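Local coordinates for DUF3501 family protein (Burkholderia pseudomallei K96243, PDB 3FJV) that is of unknown function but belongs to the DUF3501 family and folds around a long antiparallel sheet flanked by helices, at residues A[123-128]-A[147-152]; A[117-122]-A[153-158]; A[113-118]-A[165-170]; A[158-163]-A[188-193]; A[44-49]-A[88-93]. All coordinates share one frame; numbering follows the deposited sequence. Where two conformers were deposited one is given.

Interaction 1. Residues A[123-128]-A[147-152]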
# COMPACT_ATOMS: atom_id res chain seq x y z
N ALA A 123 -22.78 -10.84 -21.01
CA ALA A 123 -21.46 -10.27 -21.25
C ALA A 123 -20.67 -10.19 -19.94
O ALA A 123 -21.25 -9.86 -18.89
CB ALA A 123 -21.54 -8.88 -21.87
N PRO A 124 -19.36 -10.44 -20.01
CA PRO A 124 -18.57 -10.27 -18.78
C PRO A 124 -18.55 -8.81 -18.33
O PRO A 124 -18.72 -7.90 -19.17
CB PRO A 124 -17.17 -10.70 -19.17
CG PRO A 124 -17.18 -11.07 -20.63
CD PRO A 124 -18.57 -10.87 -21.18
N VAL A 125 -18.41 -8.60 -17.02
CA VAL A 125 -18.29 -7.27 -16.41
C VAL A 125 -16.92 -7.10 -15.73
O VAL A 125 -16.59 -7.75 -14.75
CB VAL A 125 -19.44 -6.97 -15.42
CG1 VAL A 125 -19.13 -5.65 -14.55
CG2 VAL A 125 -20.76 -6.86 -16.18
N TYR A 126 -16.13 -6.17 -16.26
CA TYR A 126 -14.80 -5.83 -15.69
C TYR A 126 -14.95 -4.85 -14.54
O TYR A 126 -15.79 -3.96 -14.57
CB TYR A 126 -13.83 -5.32 -16.75
CG TYR A 126 -13.32 -6.43 -17.64
CD1 TYR A 126 -14.16 -7.04 -18.57
CD2 TYR A 126 -12.02 -6.92 -17.49
CE1 TYR A 126 -13.70 -8.13 -19.34
CE2 TYR A 126 -11.54 -7.97 -18.27
CZ TYR A 126 -12.40 -8.59 -19.19
OH TYR A 126 -11.95 -9.63 -19.95
N ALA A 127 -14.15 -5.06 -13.48
CA ALA A 127 -14.11 -4.17 -12.35
C ALA A 127 -13.63 -2.81 -12.79
O ALA A 127 -12.78 -2.69 -13.66
CB ALA A 127 -13.18 -4.73 -11.25
N ILE A 128 -14.24 -1.78 -12.22
CA ILE A 128 -13.72 -0.41 -12.30
C ILE A 128 -13.07 -0.16 -10.96
O ILE A 128 -13.76 -0.23 -9.92
CB ILE A 128 -14.83 0.64 -12.55
CG1 ILE A 128 -15.62 0.30 -13.82
CG2 ILE A 128 -14.23 2.04 -12.66
CD1 ILE A 128 -14.76 0.27 -15.06
N LEU A 147 -12.77 -2.25 -5.78
CA LEU A 147 -13.37 -2.51 -7.08
C LEU A 147 -14.91 -2.29 -7.07
O LEU A 147 -15.60 -2.53 -6.03
CB LEU A 147 -13.06 -3.94 -7.52
CG LEU A 147 -11.63 -4.45 -7.51
CD1 LEU A 147 -11.57 -5.91 -8.08
CD2 LEU A 147 -10.68 -3.53 -8.19
N ARG A 148 -15.44 -1.90 -8.23
CA ARG A 148 -16.87 -1.75 -8.46
C ARG A 148 -17.23 -2.59 -9.70
O ARG A 148 -16.59 -2.47 -10.71
CB ARG A 148 -17.18 -0.27 -8.72
CG ARG A 148 -18.53 0.07 -9.28
CD ARG A 148 -18.82 1.58 -9.20
NE ARG A 148 -18.19 2.41 -10.23
CZ ARG A 148 -18.67 2.59 -11.46
NH1 ARG A 148 -19.76 1.93 -11.86
NH2 ARG A 148 -18.03 3.38 -12.33
N PHE A 149 -18.26 -3.43 -9.61
CA PHE A 149 -18.74 -4.17 -10.76
C PHE A 149 -20.17 -3.71 -11.04
O PHE A 149 -21.05 -3.94 -10.22
CB PHE A 149 -18.76 -5.67 -10.43
CG PHE A 149 -17.41 -6.29 -10.22
CD1 PHE A 149 -16.66 -6.79 -11.28
CD2 PHE A 149 -16.92 -6.47 -8.91
CE1 PHE A 149 -15.42 -7.38 -11.06
CE2 PHE A 149 -15.71 -7.09 -8.69
CZ PHE A 149 -14.96 -7.53 -9.78
N GLU A 150 -20.44 -3.12 -12.21
CA GLU A 150 -21.75 -2.58 -12.48
C GLU A 150 -22.58 -3.61 -13.28
O GLU A 150 -22.14 -4.14 -14.30
CB GLU A 150 -21.64 -1.21 -13.18
CG GLU A 150 -22.84 -0.28 -12.94
CD GLU A 150 -22.89 0.35 -11.55
OE1 GLU A 150 -21.84 0.57 -10.90
OE2 GLU A 150 -24.02 0.65 -11.11
N LEU A 151 -23.76 -3.95 -12.74
CA LEU A 151 -24.61 -4.97 -13.35
C LEU A 151 -25.89 -4.40 -13.91
O LEU A 151 -26.59 -3.62 -13.23
CB LEU A 151 -24.96 -6.08 -12.35
CG LEU A 151 -23.99 -7.22 -12.00
CD1 LEU A 151 -22.58 -6.78 -11.60
CD2 LEU A 151 -24.63 -8.05 -10.85
N GLY A 152 -26.21 -4.79 -15.13
CA GLY A 152 -27.45 -4.36 -15.77
C GLY A 152 -28.62 -5.23 -15.37
O GLY A 152 -28.52 -6.13 -14.55
O HOH W 1 -18.05 -2.52 -13.67
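Strands 125-129 and 144-150 pair through I128 and R148, and a water spans the gap where they spread. In 147-152, L147 comes first: its CD1 rests 3.7 Å from A127 CB. R148 forms the bridge with I128. I128 N gives a nearly straight bond to R148 O (2.9 Å, 173°), in the carbonyl plane, and R148 N returns one to I128 O, meeting it from above the carbonyl plane. The two side chains run alongside each other, I128 CG1 over one face of the guanidinium, whose chain bends at chi3 (79°) so that NH1 reaches E150 OE1 at 2.7 Å; NE pairs with E131. A127 CB sits over one face of the F149 ring, 3.9 Å from its centroid, in a CH-pi contact, while V125 O meets the ring edge. At E150 the strands have spread, and a water bridges them: it accepts from E150 N and donates to Y126 O at 2.8 Å. V125 CG1, anti to its backbone N, packs 3.4 Å from E150 O. Each strand has another neighbour in the sheet: 125-129 bonds to 115-119, and 144-150 to 86-93. Helix 153-160 covers V125 through M155.

Interaction 2. Residues A[117-122]-A[153-158]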
# COMPACT_ATOMS: atom_id res chain seq x y z
N LEU A 117 -16.37 -10.41 -13.75
CA LEU A 117 -17.45 -11.31 -13.36
C LEU A 117 -18.26 -11.67 -14.59
O LEU A 117 -18.39 -10.86 -15.51
CB LEU A 117 -18.45 -10.57 -12.41
CG LEU A 117 -18.21 -10.34 -10.95
CD1 LEU A 117 -19.26 -9.42 -10.34
CD2 LEU A 117 -18.22 -11.67 -10.24
N ARG A 118 -18.90 -12.84 -14.59
CA ARG A 118 -19.89 -13.15 -15.63
C ARG A 118 -21.10 -13.84 -15.01
O ARG A 118 -20.97 -14.91 -14.41
CB ARG A 118 -19.28 -14.03 -16.72
CG ARG A 118 -20.20 -14.18 -17.93
CD ARG A 118 -19.84 -15.34 -18.83
NE ARG A 118 -18.86 -15.00 -19.85
CZ ARG A 118 -19.16 -14.80 -21.14
NH1 ARG A 118 -20.42 -14.89 -21.56
NH2 ARG A 118 -18.19 -14.50 -22.00
N VAL A 119 -22.28 -13.21 -15.13
CA VAL A 119 -23.54 -13.81 -14.64
C VAL A 119 -24.07 -14.69 -15.74
O VAL A 119 -24.38 -14.20 -16.83
CB VAL A 119 -24.63 -12.76 -14.33
CG1 VAL A 119 -25.91 -13.47 -13.87
CG2 VAL A 119 -24.16 -11.78 -13.31
N ASP A 120 -24.16 -15.99 -15.50
CA ASP A 120 -24.69 -16.91 -16.54
C ASP A 120 -24.01 -16.68 -17.90
O ASP A 120 -22.80 -16.59 -17.97
CB ASP A 120 -26.23 -16.70 -16.63
CG ASP A 120 -26.98 -17.89 -17.25
OD1 ASP A 120 -26.55 -19.05 -17.06
OD2 ASP A 120 -28.01 -17.64 -17.91
N ASP A 121 -24.77 -16.57 -18.99
CA ASP A 121 -24.15 -16.33 -20.31
C ASP A 121 -24.20 -14.88 -20.73
O ASP A 121 -24.13 -14.58 -21.90
CB ASP A 121 -24.80 -17.19 -21.37
CG ASP A 121 -26.27 -16.90 -21.52
OD1 ASP A 121 -26.85 -16.27 -20.58
OD2 ASP A 121 -26.83 -17.29 -22.57
N GLU A 122 -24.27 -13.95 -19.79
CA GLU A 122 -24.34 -12.55 -20.18
C GLU A 122 -22.91 -12.06 -20.47
O GLU A 122 -21.94 -12.82 -20.24
CB GLU A 122 -25.01 -11.77 -19.03
CG GLU A 122 -26.42 -12.31 -18.68
CD GLU A 122 -27.46 -12.00 -19.75
OE1 GLU A 122 -27.36 -10.92 -20.37
OE2 GLU A 122 -28.32 -12.85 -20.02
N ASP A 153 -29.77 -4.92 -15.93
CA ASP A 153 -31.01 -5.52 -15.50
C ASP A 153 -31.06 -7.00 -15.74
O ASP A 153 -31.44 -7.75 -14.83
CB ASP A 153 -32.24 -4.83 -16.15
CG ASP A 153 -33.54 -5.35 -15.60
OD1 ASP A 153 -33.80 -5.21 -14.40
OD2 ASP A 153 -34.32 -5.89 -16.40
N ALA A 154 -30.68 -7.42 -16.95
CA ALA A 154 -30.70 -8.83 -17.29
C ALA A 154 -29.80 -9.64 -16.34
O ALA A 154 -30.18 -10.70 -15.89
CB ALA A 154 -30.39 -9.06 -18.82
N MSE A 155 -28.64 -9.09 -15.97
CA MSE A 155 -27.74 -9.75 -15.02
C MSE A 155 -28.28 -9.79 -13.62
O MSE A 155 -28.19 -10.81 -12.93
CB MSE A 155 -26.39 -9.01 -15.04
CG MSE A 155 -25.69 -9.07 -16.35
SE MSE A 155 -24.15 -7.88 -16.21
CE MSE A 155 -23.85 -7.72 -18.19
N LYS A 156 -28.90 -8.69 -13.17
CA LYS A 156 -29.52 -8.69 -11.89
C LYS A 156 -30.63 -9.76 -11.81
O LYS A 156 -30.76 -10.46 -10.80
CB LYS A 156 -30.12 -7.32 -11.57
CG LYS A 156 -29.16 -6.23 -11.21
CD LYS A 156 -30.03 -5.07 -10.73
CE LYS A 156 -29.33 -3.81 -10.62
NZ LYS A 156 -30.34 -2.72 -10.43
N ALA A 157 -31.45 -9.86 -12.85
CA ALA A 157 -32.56 -10.80 -12.83
C ALA A 157 -31.99 -12.24 -12.63
O ALA A 157 -32.47 -13.04 -11.79
CB ALA A 157 -33.36 -10.72 -14.14
N LYS A 158 -31.01 -12.57 -13.46
CA LYS A 158 -30.48 -13.95 -13.52
C LYS A 158 -29.79 -14.27 -12.20
O LYS A 158 -30.06 -15.29 -11.64
CB LYS A 158 -29.53 -14.16 -14.72
CG LYS A 158 -30.26 -14.26 -16.05
CD LYS A 158 -29.37 -14.56 -17.17
CE LYS A 158 -30.13 -14.88 -18.44
NZ LYS A 158 -29.05 -15.16 -19.45
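K158 leaves its helix with CG anti to the carbonyl carbon (chi1 -75°) and then runs fully extended to NZ, while E122 bends at chi2 (-72°) and so swings its carboxylate back to meet it. They join a strand end to a helix: a type II' beta turn from V119 to E122, closed by E122 N to V119 O, presents three consecutive acids to one lysine in a salt-bridge network. D121 contributes from the crowded position between its backbone N and carbonyl carbon, which lets OD1 come to 2.7 Å from K158 NZ although its CB points away from the helix. D120, anti to its backbone N, crosses the lysine at about a right angle and accepts through the anti lone pair of OD2. So much negative charge would be expected to keep the lysine protonated. Beneath the charges lies an apolar layer: V119 CG1 packs 3.8 Å from K158 CB, and its CG2 lies 4.0 Å from M155 CB. The selenomethionine continues this layer, its CG 3.9 Å from E122 CB. On the sheet side, V119 also touches L165. The tightest link is a very short hydrogen bond, 2.5 Å from K158 NZ to the anti lone pair of E122 OE2.

Interaction 3. Residues A[113-118]-A[165-170]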
# COMPACT_ATOMS: atom_id res chain seq x y z
N ASP A 113 -7.79 -3.85 -13.00
CA ASP A 113 -8.66 -3.54 -14.15
C ASP A 113 -9.03 -4.79 -14.96
O ASP A 113 -9.85 -4.68 -15.85
CB ASP A 113 -7.91 -2.64 -15.17
CG ASP A 113 -7.36 -1.39 -14.57
OD1 ASP A 113 -8.02 -0.82 -13.68
OD2 ASP A 113 -6.29 -0.92 -15.04
N ARG A 114 -8.42 -5.94 -14.67
CA ARG A 114 -8.53 -7.14 -15.53
C ARG A 114 -9.29 -8.28 -14.86
O ARG A 114 -9.45 -9.34 -15.45
CB ARG A 114 -7.15 -7.63 -15.94
CG ARG A 114 -6.25 -6.61 -16.57
CD ARG A 114 -6.92 -5.78 -17.64
NE ARG A 114 -7.60 -6.59 -18.66
CZ ARG A 114 -8.26 -6.06 -19.69
NH1 ARG A 114 -8.27 -4.76 -19.86
NH2 ARG A 114 -8.86 -6.84 -20.58
N VAL A 115 -9.83 -8.02 -13.68
CA VAL A 115 -10.71 -8.95 -12.96
C VAL A 115 -12.11 -8.74 -13.46
O VAL A 115 -12.60 -7.65 -13.48
CB VAL A 115 -10.66 -8.73 -11.42
CG1 VAL A 115 -11.82 -9.52 -10.72
CG2 VAL A 115 -9.27 -9.12 -10.87
N PHE A 116 -12.78 -9.82 -13.85
CA PHE A 116 -14.14 -9.74 -14.38
C PHE A 116 -15.08 -10.76 -13.80
O PHE A 116 -14.66 -11.87 -13.42
CB PHE A 116 -14.15 -9.88 -15.90
CG PHE A 116 -13.68 -11.22 -16.40
CD1 PHE A 116 -12.35 -11.47 -16.57
CD2 PHE A 116 -14.59 -12.23 -16.70
CE1 PHE A 116 -11.89 -12.68 -17.03
CE2 PHE A 116 -14.14 -13.47 -17.15
CZ PHE A 116 -12.78 -13.69 -17.31
N LEU A 117 -16.37 -10.41 -13.75
CA LEU A 117 -17.45 -11.31 -13.36
C LEU A 117 -18.26 -11.67 -14.59
O LEU A 117 -18.39 -10.86 -15.51
CB LEU A 117 -18.45 -10.57 -12.41
CG LEU A 117 -18.21 -10.34 -10.95
CD1 LEU A 117 -19.26 -9.42 -10.34
CD2 LEU A 117 -18.22 -11.67 -10.24
N ARG A 118 -18.90 -12.84 -14.59
CA ARG A 118 -19.89 -13.15 -15.63
C ARG A 118 -21.10 -13.84 -15.01
O ARG A 118 -20.97 -14.91 -14.41
CB ARG A 118 -19.28 -14.03 -16.72
CG ARG A 118 -20.20 -14.18 -17.93
CD ARG A 118 -19.84 -15.34 -18.83
NE ARG A 118 -18.86 -15.00 -19.85
CZ ARG A 118 -19.16 -14.80 -21.14
NH1 ARG A 118 -20.42 -14.89 -21.56
NH2 ARG A 118 -18.19 -14.50 -22.00
N LEU A 165 -22.61 -17.60 -11.11
CA LEU A 165 -21.76 -16.43 -11.22
C LEU A 165 -20.29 -16.89 -11.26
O LEU A 165 -19.86 -17.65 -10.39
CB LEU A 165 -21.99 -15.52 -10.04
CG LEU A 165 -21.19 -14.23 -9.96
CD1 LEU A 165 -21.43 -13.33 -11.16
CD2 LEU A 165 -21.54 -13.55 -8.63
N SER A 166 -19.56 -16.44 -12.26
CA SER A 166 -18.17 -16.85 -12.47
C SER A 166 -17.27 -15.61 -12.37
O SER A 166 -17.72 -14.48 -12.68
CB SER A 166 -18.04 -17.55 -13.86
OG SER A 166 -18.81 -18.73 -13.84
N ILE A 167 -16.03 -15.83 -11.93
CA ILE A 167 -15.02 -14.78 -11.82
C ILE A 167 -13.73 -15.23 -12.52
O ILE A 167 -13.33 -16.40 -12.43
CB ILE A 167 -14.76 -14.38 -10.36
CG1 ILE A 167 -13.88 -13.14 -10.26
CG2 ILE A 167 -14.11 -15.51 -9.59
CD1 ILE A 167 -13.79 -12.65 -8.84
N GLY A 168 -13.12 -14.32 -13.25
CA GLY A 168 -11.86 -14.59 -13.96
C GLY A 168 -10.89 -13.42 -13.92
O GLY A 168 -11.18 -12.37 -13.36
N CYS A 169 -9.72 -13.62 -14.51
CA CYS A 169 -8.76 -12.55 -14.72
C CYS A 169 -8.03 -12.80 -16.05
O CYS A 169 -7.55 -13.91 -16.29
CB CYS A 169 -7.74 -12.55 -13.59
SG CYS A 169 -6.57 -11.16 -13.65
N ASP A 170 -7.89 -11.76 -16.87
CA ASP A 170 -7.21 -11.89 -18.15
C ASP A 170 -5.93 -11.06 -18.25
O ASP A 170 -5.43 -10.85 -19.35
CB ASP A 170 -8.16 -11.58 -19.33
CG ASP A 170 -8.60 -10.12 -19.40
OD1 ASP A 170 -8.15 -9.27 -18.59
OD2 ASP A 170 -9.40 -9.82 -20.30
O HOH W 2 -21.25 -17.69 -14.99
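D170 OD2 is held twice, by R114 NH2 at 3.0 Å and by Y126 OH of strand 125-129. OD1 of the same carboxylate takes R114 NE at 2.7 Å and a weak second bond from NH2, so the guanidinium grips side-on, with the two planes only 15° apart. The bonds from NE to OD1 and from NH2 to OD2 use syn lone pairs. Bends at chi2 and chi3 curl the arginine back to do this. D170 N, on the backbone, bonds R114 O. From here inward the segments are regular neighbours in the antiparallel sheet, with F116-G168 and R118-S166 as hydrogen-bonded pairs and V115-C169 and L117-I167 as non-hydrogen-bonded ones. The bond from G168 N to F116 O runs nearly along the C=O axis at 2.9 Å. F116 takes the crowded chi1 position (65°), which lays its ring across the partner strand; G168 CA sits over one ring face, 3.9 Å from the centroid, in a CH-pi contact. On the face of V115, L117, I167 and C169 the contacts are apolar, V115 CG1 meeting I167 CD1 at 4.1 Å. L117 CD2 also meets L165 CD1 at 3.7 Å. A water links S166 OG to R118 O.

Interaction 4. Residues A[158-163]-A[188-193]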
# COMPACT_ATOMS: atom_id res chain seq x y z
N LYS A 158 -31.01 -12.57 -13.46
CA LYS A 158 -30.48 -13.95 -13.52
C LYS A 158 -29.79 -14.27 -12.20
O LYS A 158 -30.06 -15.29 -11.64
CB LYS A 158 -29.53 -14.16 -14.72
CG LYS A 158 -30.26 -14.26 -16.05
CD LYS A 158 -29.37 -14.56 -17.17
CE LYS A 158 -30.13 -14.88 -18.44
NZ LYS A 158 -29.05 -15.16 -19.45
N LEU A 159 -29.01 -13.33 -11.67
CA LEU A 159 -28.33 -13.56 -10.41
C LEU A 159 -29.30 -13.82 -9.24
O LEU A 159 -29.17 -14.81 -8.47
CB LEU A 159 -27.41 -12.37 -10.10
CG LEU A 159 -26.39 -12.58 -9.01
CD1 LEU A 159 -25.46 -13.75 -9.39
CD2 LEU A 159 -25.64 -11.28 -8.74
N LYS A 160 -30.31 -12.96 -9.12
CA LYS A 160 -31.35 -13.12 -8.08
C LYS A 160 -32.12 -14.38 -8.27
O LYS A 160 -32.58 -14.96 -7.30
CB LYS A 160 -32.31 -11.94 -8.07
CG LYS A 160 -31.64 -10.68 -7.55
CD LYS A 160 -32.50 -9.44 -7.75
CE LYS A 160 -31.97 -8.24 -6.96
NZ LYS A 160 -32.04 -8.40 -5.46
N ALA A 161 -32.24 -14.82 -9.51
CA ALA A 161 -32.87 -16.06 -9.81
C ALA A 161 -31.97 -17.29 -9.54
O ALA A 161 -32.39 -18.39 -9.79
CB ALA A 161 -33.36 -16.04 -11.26
N GLY A 162 -30.74 -17.10 -9.06
CA GLY A 162 -29.83 -18.23 -8.73
C GLY A 162 -28.95 -18.69 -9.87
O GLY A 162 -28.42 -19.79 -9.85
N ALA A 163 -28.77 -17.87 -10.91
CA ALA A 163 -27.92 -18.31 -12.02
C ALA A 163 -26.49 -18.43 -11.52
O ALA A 163 -26.16 -17.87 -10.50
CB ALA A 163 -27.97 -17.33 -13.21
N SER A 188 -25.65 -14.48 -1.60
CA SER A 188 -25.43 -13.34 -0.75
C SER A 188 -25.24 -12.04 -1.56
O SER A 188 -25.83 -10.99 -1.24
CB SER A 188 -24.22 -13.59 0.14
OG SER A 188 -23.96 -12.48 0.96
N LEU A 189 -24.49 -12.16 -2.65
CA LEU A 189 -24.22 -11.02 -3.53
C LEU A 189 -25.52 -10.52 -4.20
O LEU A 189 -25.74 -9.29 -4.37
CB LEU A 189 -23.13 -11.36 -4.56
CG LEU A 189 -21.60 -11.20 -4.33
CD1 LEU A 189 -21.16 -11.56 -2.91
CD2 LEU A 189 -20.74 -11.99 -5.38
N ALA A 190 -26.36 -11.44 -4.63
CA ALA A 190 -27.62 -11.08 -5.25
C ALA A 190 -28.43 -10.13 -4.35
O ALA A 190 -29.07 -9.20 -4.84
CB ALA A 190 -28.43 -12.37 -5.59
N GLY A 191 -28.35 -10.33 -3.04
CA GLY A 191 -29.07 -9.51 -2.09
C GLY A 191 -28.58 -8.07 -1.97
O GLY A 191 -29.29 -7.25 -1.42
N ASP A 192 -27.38 -7.77 -2.45
CA ASP A 192 -26.87 -6.42 -2.46
C ASP A 192 -27.55 -5.51 -3.50
O ASP A 192 -27.35 -4.29 -3.47
CB ASP A 192 -25.38 -6.40 -2.87
CG ASP A 192 -24.44 -7.06 -1.85
OD1 ASP A 192 -24.86 -7.44 -0.71
OD2 ASP A 192 -23.25 -7.21 -2.25
N LEU A 193 -28.21 -6.12 -4.48
CA LEU A 193 -28.68 -5.45 -5.69
C LEU A 193 -30.18 -5.21 -5.52
O LEU A 193 -30.87 -6.00 -4.89
CB LEU A 193 -28.47 -6.35 -6.91
CG LEU A 193 -27.02 -6.72 -7.21
CD1 LEU A 193 -27.08 -8.00 -8.09
CD2 LEU A 193 -26.26 -5.53 -7.82
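Polar contact rests on one amine reaching across to two carbonyls. K160 CG is anti to the carbonyl carbon (chi1 -70°), the chain runs extended through chi3, and a bend at chi4 (-66°) turns NZ toward the end of the other segment. There it donates to L193 O at 2.7 Å and to A190 O at 3.1 Å, in each case from well above the carbonyl plane. A190 O is doubly engaged, because L193 N also donates to it, closing the type I beta turn from A190 to L193. The lysine thus ties together the carbonyls at the two ends of that turn, its charge probably suited to the negative end of the helix dipole. Each segment carries the last part of a helix into the turn that follows. Helix 153-160 finishes in a Schellman motif: G162 has positive phi (90°), with A163 N bonded to K158 O and G162 N to L159 O. Apolar packing lies on the inner side. L159 CG, anti to its backbone N, is 4.0 Å from A190 CB, which points toward this helix and also sits 3.8 Å from L159 O. L159 crosses L193 at about a right angle, with CD2 3.6 Å from L193 CD1. L159 touches L165 and L193 touches L87, both on sheet strands; L193 also meets L151. K160 CE lies 4.0 Å from L193 CB.

Interaction 5. Residues A[44-49]-A[88-93]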
# COMPACT_ATOMS: atom_id res chain seq x y z
N LEU A 44 -13.03 -9.65 -1.34
CA LEU A 44 -14.09 -9.63 -0.35
C LEU A 44 -15.16 -8.73 -0.87
O LEU A 44 -14.94 -7.51 -1.03
CB LEU A 44 -13.61 -9.16 1.02
CG LEU A 44 -14.69 -9.21 2.14
CD1 LEU A 44 -14.96 -10.65 2.55
CD2 LEU A 44 -14.20 -8.35 3.32
N PHE A 45 -16.33 -9.31 -1.14
CA PHE A 45 -17.49 -8.52 -1.51
C PHE A 45 -18.05 -7.82 -0.29
O PHE A 45 -18.36 -8.46 0.72
CB PHE A 45 -18.52 -9.37 -2.23
CG PHE A 45 -18.10 -9.73 -3.59
CD1 PHE A 45 -18.37 -8.85 -4.64
CD2 PHE A 45 -17.33 -10.88 -3.83
CE1 PHE A 45 -17.98 -9.15 -5.95
CE2 PHE A 45 -16.91 -11.20 -5.11
CZ PHE A 45 -17.20 -10.30 -6.20
N GLU A 46 -18.12 -6.50 -0.35
CA GLU A 46 -18.41 -5.67 0.81
C GLU A 46 -19.90 -5.41 1.01
O GLU A 46 -20.66 -5.19 0.04
CB GLU A 46 -17.63 -4.36 0.75
CG GLU A 46 -16.13 -4.53 0.59
CD GLU A 46 -15.35 -4.78 1.91
OE1 GLU A 46 -15.98 -4.83 2.99
OE2 GLU A 46 -14.08 -4.83 1.84
N ASP A 47 -20.33 -5.44 2.27
CA ASP A 47 -21.72 -5.11 2.62
C ASP A 47 -21.78 -4.34 3.95
O ASP A 47 -20.73 -3.90 4.45
CB ASP A 47 -22.61 -6.39 2.63
CG ASP A 47 -22.18 -7.42 3.70
OD1 ASP A 47 -21.46 -7.02 4.67
OD2 ASP A 47 -22.56 -8.63 3.60
N GLU A 48 -22.98 -4.10 4.49
CA GLU A 48 -23.11 -3.33 5.74
C GLU A 48 -22.24 -3.93 6.88
O GLU A 48 -21.56 -3.22 7.63
CB GLU A 48 -24.56 -3.23 6.18
CG GLU A 48 -24.74 -2.29 7.40
CD GLU A 48 -26.14 -2.22 7.92
OE1 GLU A 48 -26.91 -3.19 7.77
OE2 GLU A 48 -26.44 -1.25 8.62
N THR A 49 -22.28 -5.24 7.01
CA THR A 49 -21.55 -5.92 8.06
C THR A 49 -20.02 -5.73 7.93
O THR A 49 -19.36 -5.39 8.90
CB THR A 49 -21.91 -7.39 8.08
OG1 THR A 49 -23.32 -7.54 8.37
CG2 THR A 49 -21.10 -8.13 9.13
N LYS A 88 -19.51 -4.26 -4.84
CA LYS A 88 -18.26 -3.63 -4.42
C LYS A 88 -17.39 -4.68 -3.73
O LYS A 88 -17.90 -5.48 -2.97
CB LYS A 88 -18.51 -2.43 -3.47
CG LYS A 88 -19.46 -1.33 -3.97
CD LYS A 88 -18.95 -0.59 -5.12
CE LYS A 88 -19.85 0.64 -5.47
NZ LYS A 88 -19.81 1.70 -4.44
N ALA A 89 -16.07 -4.67 -4.00
CA ALA A 89 -15.12 -5.64 -3.44
C ALA A 89 -13.74 -5.00 -3.16
O ALA A 89 -13.32 -4.03 -3.80
CB ALA A 89 -14.98 -6.91 -4.34
N THR A 90 -13.12 -5.46 -2.09
CA THR A 90 -11.74 -5.18 -1.79
C THR A 90 -10.94 -6.35 -2.35
O THR A 90 -11.19 -7.52 -2.03
CB THR A 90 -11.51 -5.03 -0.25
OG1 THR A 90 -12.28 -3.92 0.24
CG2 THR A 90 -10.02 -4.80 0.02
N LEU A 91 -9.99 -6.01 -3.22
CA LEU A 91 -9.06 -6.96 -3.80
C LEU A 91 -7.74 -6.85 -3.04
O LEU A 91 -7.19 -5.75 -2.88
CB LEU A 91 -8.80 -6.68 -5.28
CG LEU A 91 -7.76 -7.53 -6.06
CD1 LEU A 91 -8.17 -8.96 -6.32
CD2 LEU A 91 -7.45 -6.90 -7.43
N GLN A 92 -7.22 -8.00 -2.62
CA GLN A 92 -5.91 -8.04 -1.96
C GLN A 92 -5.02 -8.98 -2.72
O GLN A 92 -5.44 -10.04 -3.14
CB GLN A 92 -6.03 -8.47 -0.50
CG GLN A 92 -6.74 -7.40 0.36
CD GLN A 92 -6.47 -7.55 1.84
OE1 GLN A 92 -5.31 -7.42 2.28
NE2 GLN A 92 -7.53 -7.77 2.62
N ILE A 93 -3.78 -8.55 -2.92
CA ILE A 93 -2.74 -9.32 -3.60
C ILE A 93 -1.80 -9.71 -2.48
O ILE A 93 -1.29 -8.82 -1.78
CB ILE A 93 -2.01 -8.42 -4.63
CG1 ILE A 93 -3.00 -7.90 -5.67
CG2 ILE A 93 -0.88 -9.19 -5.36
CD1 ILE A 93 -2.48 -6.66 -6.43
O HOH W 3 -21.03 -5.59 -2.84
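Backbone hydrogen bonds give the frame of this strand pairing. L44 and T90 form an antiparallel hydrogen-bonded pair: L44 N to T90 O and T90 N to L44 O are both 2.9 Å, and both donors lie in the carbonyl plane. E46 N adds a third bond, to K88 O at 2.8 Å and nearly straight (169°), just as the first segment is leaving the sheet. A water goes one step further, donating to E46 O and accepting from K88 N. Among side chains the polar link is short: T90 OG1 donates to the anti lone pair of E46 OE2 at 2.6 Å. A bend at chi2 (-84°) swings the carboxylate across to the threonine, the two side chains crossing obliquely, and its other oxygen is held by T50 OG1, so this buried carboxylate is bonded at both ends. The apolar contact is on the other face, where A89 CB lies over the F45 ring, 4.1 Å from its centroid, in a CH-pi contact offset toward the rim. D47 then N-caps helix 48-62. Strand 86-93 lies in the sheet between 41-45 and 144-150, with helix 12-30 touching L44 and T99 of the second subunit packing on T90.

How the interactions relate
From the N terminus, interaction 5 closes first, joining strands 41-45 and 86-93 across two intervening helices near the centre of the chain. Interactions 2 and 3 both start from strand 115-119: 2 returns through helix 153-160, and 3 through the next strand, 165-169. Interaction 1 is nested inside both loops and pairs 125-129 with 144-150, so interactions 1, 3 and 5 lie along one sheet, linked by backbone bonds such as L147 N to A89 O. Interaction 4 shares K158 with interaction 2 and crosses interaction 3 along the chain; it docks the C-terminal helix end against helix 153-160, and L189 carries it to F45 of interaction 5.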